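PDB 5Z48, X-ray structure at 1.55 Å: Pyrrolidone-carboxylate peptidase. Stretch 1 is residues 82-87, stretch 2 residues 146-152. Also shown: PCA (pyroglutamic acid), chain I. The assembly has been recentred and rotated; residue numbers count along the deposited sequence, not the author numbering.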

ATOM      1  N   LEU B  82     -13.026  12.591  -6.494  1.00  9.24           N
ATOM      2  CA  LEU B  82     -13.264  13.927  -7.052  1.00  7.90           C
ATOM      3  C   LEU B  82     -12.071  14.813  -6.718  1.00 10.14           C
ATOM      4  O   LEU B  82     -11.694  14.931  -5.534  1.00 10.77           O
ATOM      5  CB  LEU B  82     -14.532  14.551  -6.457  1.00 10.22           C
ATOM      6  CG  LEU B  82     -15.820  13.811  -6.673  1.00 13.02           C
ATOM      7  CD1 LEU B  82     -16.865  14.457  -5.765  1.00 15.18           C
ATOM      8  CD2 LEU B  82     -16.223  13.889  -8.154  1.00 13.21           C
ATOM      9  N   GLU B  83     -11.476  15.460  -7.745  1.00  9.80           N
ATOM     10  CA  GLU B  83     -10.301  16.309  -7.537  1.00  9.69           C
ATOM     11  C   GLU B  83     -10.700  17.664  -6.990  1.00 10.20           C
ATOM     12  O   GLU B  83     -11.542  18.370  -7.571  1.00 12.20           O
ATOM     13  CB  GLU B  83      -9.518  16.492  -8.855  1.00 10.51           C
ATOM     14  CG  GLU B  83      -8.960  15.167  -9.359  1.00 11.15           C
ATOM     15  CD  GLU B  83      -8.007  14.469  -8.402  1.00 10.36           C
ATOM     16  OE1 GLU B  83      -7.511  15.103  -7.424  1.00 10.29           O
ATOM     17  OE2 GLU B  83      -7.794  13.234  -8.615  1.00 10.86           O
ATOM     18  N   ARG B  84     -10.080  18.057  -5.871  1.00  8.24           N
ATOM     19  CA  ARG B  84     -10.387  19.362  -5.309  1.00  9.55           C
ATOM     20  C   ARG B  84      -9.730  20.487  -6.064  1.00 11.27           C
ATOM     21  O   ARG B  84     -10.259  21.604  -6.061  1.00 10.15           O
ATOM     22  CB  ARG B  84      -9.967  19.397  -3.831  1.00  9.76           C
ATOM     23  CG  ARG B  84     -10.458  20.681  -3.124  1.00 10.27           C
ATOM     24  CD  ARG B  84      -9.951  20.796  -1.664  1.00  9.31           C
ATOM     25  NE  ARG B  84     -10.427  19.703  -0.810  1.00  9.04           N
ATOM     26  CZ  ARG B  84     -11.543  19.748  -0.080  1.00 12.38           C
ATOM     27  NH1 ARG B  84     -12.371  20.805  -0.162  1.00 13.54           N
ATOM     28  NH2 ARG B  84     -11.833  18.733   0.747  1.00 12.51           N
ATOM     29  N   VAL B  85      -8.547  20.253  -6.637  1.00 10.33           N
ATOM     30  CA  VAL B  85      -7.709  21.364  -7.102  1.00  9.68           C
ATOM     31  C   VAL B  85      -6.918  20.950  -8.338  1.00 11.30           C
ATOM     32  O   VAL B  85      -6.352  19.852  -8.415  1.00 11.68           O
ATOM     33  CB  VAL B  85      -6.813  21.870  -5.951  1.00 11.37           C
ATOM     34  CG1 VAL B  85      -5.916  20.751  -5.448  1.00 12.04           C
ATOM     35  CG2 VAL B  85      -6.026  23.095  -6.376  1.00 13.57           C
ATOM     36  N   GLY B  86      -6.882  21.861  -9.308  1.00 11.53           N
ATOM     37  CA  GLY B  86      -6.000  21.733 -10.463  1.00 12.72           C
ATOM     38  C   GLY B  86      -4.841  22.702 -10.296  1.00 10.22           C
ATOM     39  O   GLY B  86      -5.046  23.891 -10.088  1.00 11.17           O
ATOM     40  N   VAL B  87      -3.613  22.180 -10.398  1.00 11.40           N
ATOM     41  CA  VAL B  87      -2.402  22.964 -10.145  1.00 12.87           C
ATOM     42  C   VAL B  87      -1.749  23.346 -11.472  1.00 12.87           C
ATOM     43  O   VAL B  87      -1.707  22.543 -12.412  1.00 12.50           O
ATOM     44  CB  VAL B  87      -1.433  22.155  -9.265  1.00 11.69           C
ATOM     45  CG1 VAL B  87      -0.093  22.864  -9.116  1.00 12.61           C
ATOM     46  CG2 VAL B  87      -2.051  21.879  -7.890  1.00 13.12           C
TER
HETATM   47  N   PCA I 302      -5.059   9.315 -16.579  1.00 12.52           N
HETATM   48  CA  PCA I 302      -3.840  10.104 -16.722  1.00 16.03           C
HETATM   49  CB  PCA I 302      -3.848  10.721 -18.131  1.00 15.03           C
HETATM   50  CG  PCA I 302      -5.043  10.141 -18.890  1.00 13.13           C
HETATM   51  CD  PCA I 302      -5.761   9.342 -17.834  1.00 10.05           C
HETATM   52  OE  PCA I 302      -6.833   8.771 -18.066  1.00 12.15           O
HETATM   53  C   PCA I 302      -3.733  11.125 -15.572  1.00 17.95           C
HETATM   54  O   PCA I 302      -3.198  12.230 -15.702  1.00 14.84           O
HETATM   55  OXT PCA I 302      -4.240  10.865 -14.445  1.00 21.19           O
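Stretch 2, residues 146-152: CNFVLYH

A carboxamide side chain can imitate the edge of a neighbouring strand, offering one acceptor and one donor to the backbone of a single residue, and Asn147 in this peptidase is a clear example. Its OD1 accepts a hydrogen bond from Val87 N at 3.0 Å, while its ND2 donates to Val87 O at 2.8 Å; with N-H...acceptor angles of 169° and 165°, both bonds are nearly straight. The CA-to-CB bond of Asn147 points sideways, but with chi1 in t and chi2 at 79° its end comes nearer to the strand. A water extends the arrangement two residues back along the strand, to Val85 O, donating to Asn147 OD1 and to Val85 O, each 2.8 Å from its oxygen, and so links two acceptors that could not bond to each other.

The amide belongs to a helix that spans residues 146-152 and continues beyond both ends, held here by i to i+4 bonds such as Tyr151 N to Asn147 O at 3.0 Å. Its axis crosses the extended segment 85-87 at -102°, nearly perpendicular, with a closest approach of 6.7 Å.

So close a crossing depends on what lies beneath it. Gly86 CA is 4.6 Å from Tyr151 CA, and a CB built ideally on Gly86 would lie 3.0 Å from Tyr151 N, a clash, and 3.1 Å from Leu150 CG. Because Gly86 has no side chain, Leu150 and Tyr151, both directed toward the strand, can settle against its backbone. Leu150 CD2 lies 3.7 Å from Gly86 N and reaches Glu83 CB at 3.8 Å; Tyr151 CD2 approaches Gly86 O at 3.5 Å, with the oxygen at the ring edge. At the first residue of the stretch, Cys146 N donates to O of pyroglutamic acid at 3.0 Å.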

ATOM      1  N   CYS B 146      -4.384  14.692 -16.865  1.00 10.14           N
ATOM      2  CA  CYS B 146      -5.670  14.938 -16.202  1.00 10.62           C
ATOM      3  C   CYS B 146      -5.640  16.236 -15.406  1.00 10.16           C
ATOM      4  O   CYS B 146      -6.542  17.064 -15.506  1.00 11.91           O
ATOM      5  CB  CYS B 146      -6.022  13.774 -15.266  1.00 10.25           C
ATOM      6  SG  CYS B 146      -6.388  12.224 -16.200  1.00 16.62           S
ATOM      7  N   ASN B 147      -4.601  16.433 -14.597  1.00 10.49           N
ATOM      8  CA  ASN B 147      -4.482  17.716 -13.922  1.00 10.76           C
ATOM      9  C   ASN B 147      -4.442  18.871 -14.908  1.00 12.10           C
ATOM     10  O   ASN B 147      -5.068  19.922 -14.681  1.00 11.04           O
ATOM     11  CB  ASN B 147      -3.207  17.722 -13.097  1.00 11.00           C
ATOM     12  CG  ASN B 147      -2.961  19.080 -12.450  1.00 11.06           C
ATOM     13  OD1 ASN B 147      -3.597  19.393 -11.421  1.00 11.32           O
ATOM     14  ND2 ASN B 147      -2.085  19.878 -13.036  1.00 12.25           N
ATOM     15  N   PHE B 148      -3.686  18.712 -16.002  1.00 12.33           N
ATOM     16  CA  PHE B 148      -3.578  19.774 -17.003  1.00 11.51           C
ATOM     17  C   PHE B 148      -4.956  20.197 -17.498  1.00 10.91           C
ATOM     18  O   PHE B 148      -5.225  21.403 -17.576  1.00 11.31           O
ATOM     19  CB  PHE B 148      -2.683  19.326 -18.159  1.00 11.92           C
ATOM     20  CG  PHE B 148      -2.693  20.271 -19.324  1.00 15.48           C
ATOM     21  CD1 PHE B 148      -3.655  20.137 -20.341  1.00 19.16           C
ATOM     22  CD2 PHE B 148      -1.795  21.321 -19.357  1.00 17.38           C
ATOM     23  CE1 PHE B 148      -3.691  21.039 -21.402  1.00 19.31           C
ATOM     24  CE2 PHE B 148      -1.821  22.229 -20.435  1.00 21.13           C
ATOM     25  CZ  PHE B 148      -2.783  22.081 -21.433  1.00 21.27           C
ATOM     26  N   VAL B 149      -5.843  19.236 -17.835  1.00 11.05           N
ATOM     27  CA  VAL B 149      -7.121  19.654 -18.428  1.00 10.81           C
ATOM     28  C   VAL B 149      -8.042  20.247 -17.370  1.00 10.74           C
ATOM     29  O   VAL B 149      -8.867  21.129 -17.683  1.00 10.71           O
ATOM     30  CB  VAL B 149      -7.813  18.529 -19.231  1.00  9.34           C
ATOM     31  CG1 VAL B 149      -7.008  18.123 -20.482  1.00  9.68           C
ATOM     32  CG2 VAL B 149      -8.167  17.290 -18.376  1.00  9.67           C
ATOM     33  N   LEU B 150      -7.880  19.840 -16.106  1.00 10.92           N
ATOM     34  CA  LEU B 150      -8.669  20.415 -15.025  1.00  8.30           C
ATOM     35  C   LEU B 150      -8.315  21.880 -14.855  1.00 11.33           C
ATOM     36  O   LEU B 150      -9.192  22.749 -14.882  1.00 11.40           O
ATOM     37  CB  LEU B 150      -8.418  19.638 -13.724  1.00  9.27           C
ATOM     38  CG  LEU B 150      -9.125  20.188 -12.492  1.00  8.31           C
ATOM     39  CD1 LEU B 150     -10.658  20.270 -12.696  1.00 11.20           C
ATOM     40  CD2 LEU B 150      -8.776  19.391 -11.244  1.00  9.61           C
ATOM     41  N   TYR B 151      -7.007  22.174 -14.745  1.00  9.22           N
ATOM     42  CA  TYR B 151      -6.559  23.561 -14.677  1.00  9.14           C
ATOM     43  C   TYR B 151      -6.984  24.319 -15.929  1.00 11.73           C
ATOM     44  O   TYR B 151      -7.480  25.456 -15.846  1.00 11.16           O
ATOM     45  CB  TYR B 151      -5.033  23.604 -14.486  1.00  8.88           C
ATOM     46  CG  TYR B 151      -4.485  24.998 -14.347  1.00 10.51           C
ATOM     47  CD1 TYR B 151      -4.233  25.800 -15.463  1.00 11.94           C
ATOM     48  CD2 TYR B 151      -4.206  25.535 -13.088  1.00 10.23           C
ATOM     49  CE1 TYR B 151      -3.764  27.105 -15.334  1.00 11.26           C
ATOM     50  CE2 TYR B 151      -3.703  26.827 -12.930  1.00 13.04           C
ATOM     51  CZ  TYR B 151      -3.493  27.620 -14.056  1.00 12.06           C
ATOM     52  OH  TYR B 151      -3.021  28.911 -13.931  1.00 14.39           O
ATOM     53  N   HIS B 152      -6.750  23.727 -17.103  1.00 10.74           N
ATOM     54  CA  HIS B 152      -7.080  24.397 -18.365  1.00 11.90           C
ATOM     55  C   HIS B 152      -8.556  24.794 -18.422  1.00 11.73           C
ATOM     56  O   HIS B 152      -8.893  25.929 -18.812  1.00 12.61           O
ATOM     57  CB  HIS B 152      -6.726  23.465 -19.516  1.00 13.75           C
ATOM     58  CG  HIS B 152      -7.040  24.021 -20.855  1.00 14.19           C
ATOM     59  ND1 HIS B 152      -6.102  24.686 -21.621  1.00 15.87           N
ATOM     60  CD2 HIS B 152      -8.184  24.011 -21.578  1.00 15.41           C
ATOM     61  CE1 HIS B 152      -6.660  25.058 -22.763  1.00 18.60           C
ATOM     62  NE2 HIS B 152      -7.928  24.682 -22.749  1.00 15.97           N
TER
HETATM   63  O   HOH W   1      -3.853  18.564  -8.795  1.00 12.43           O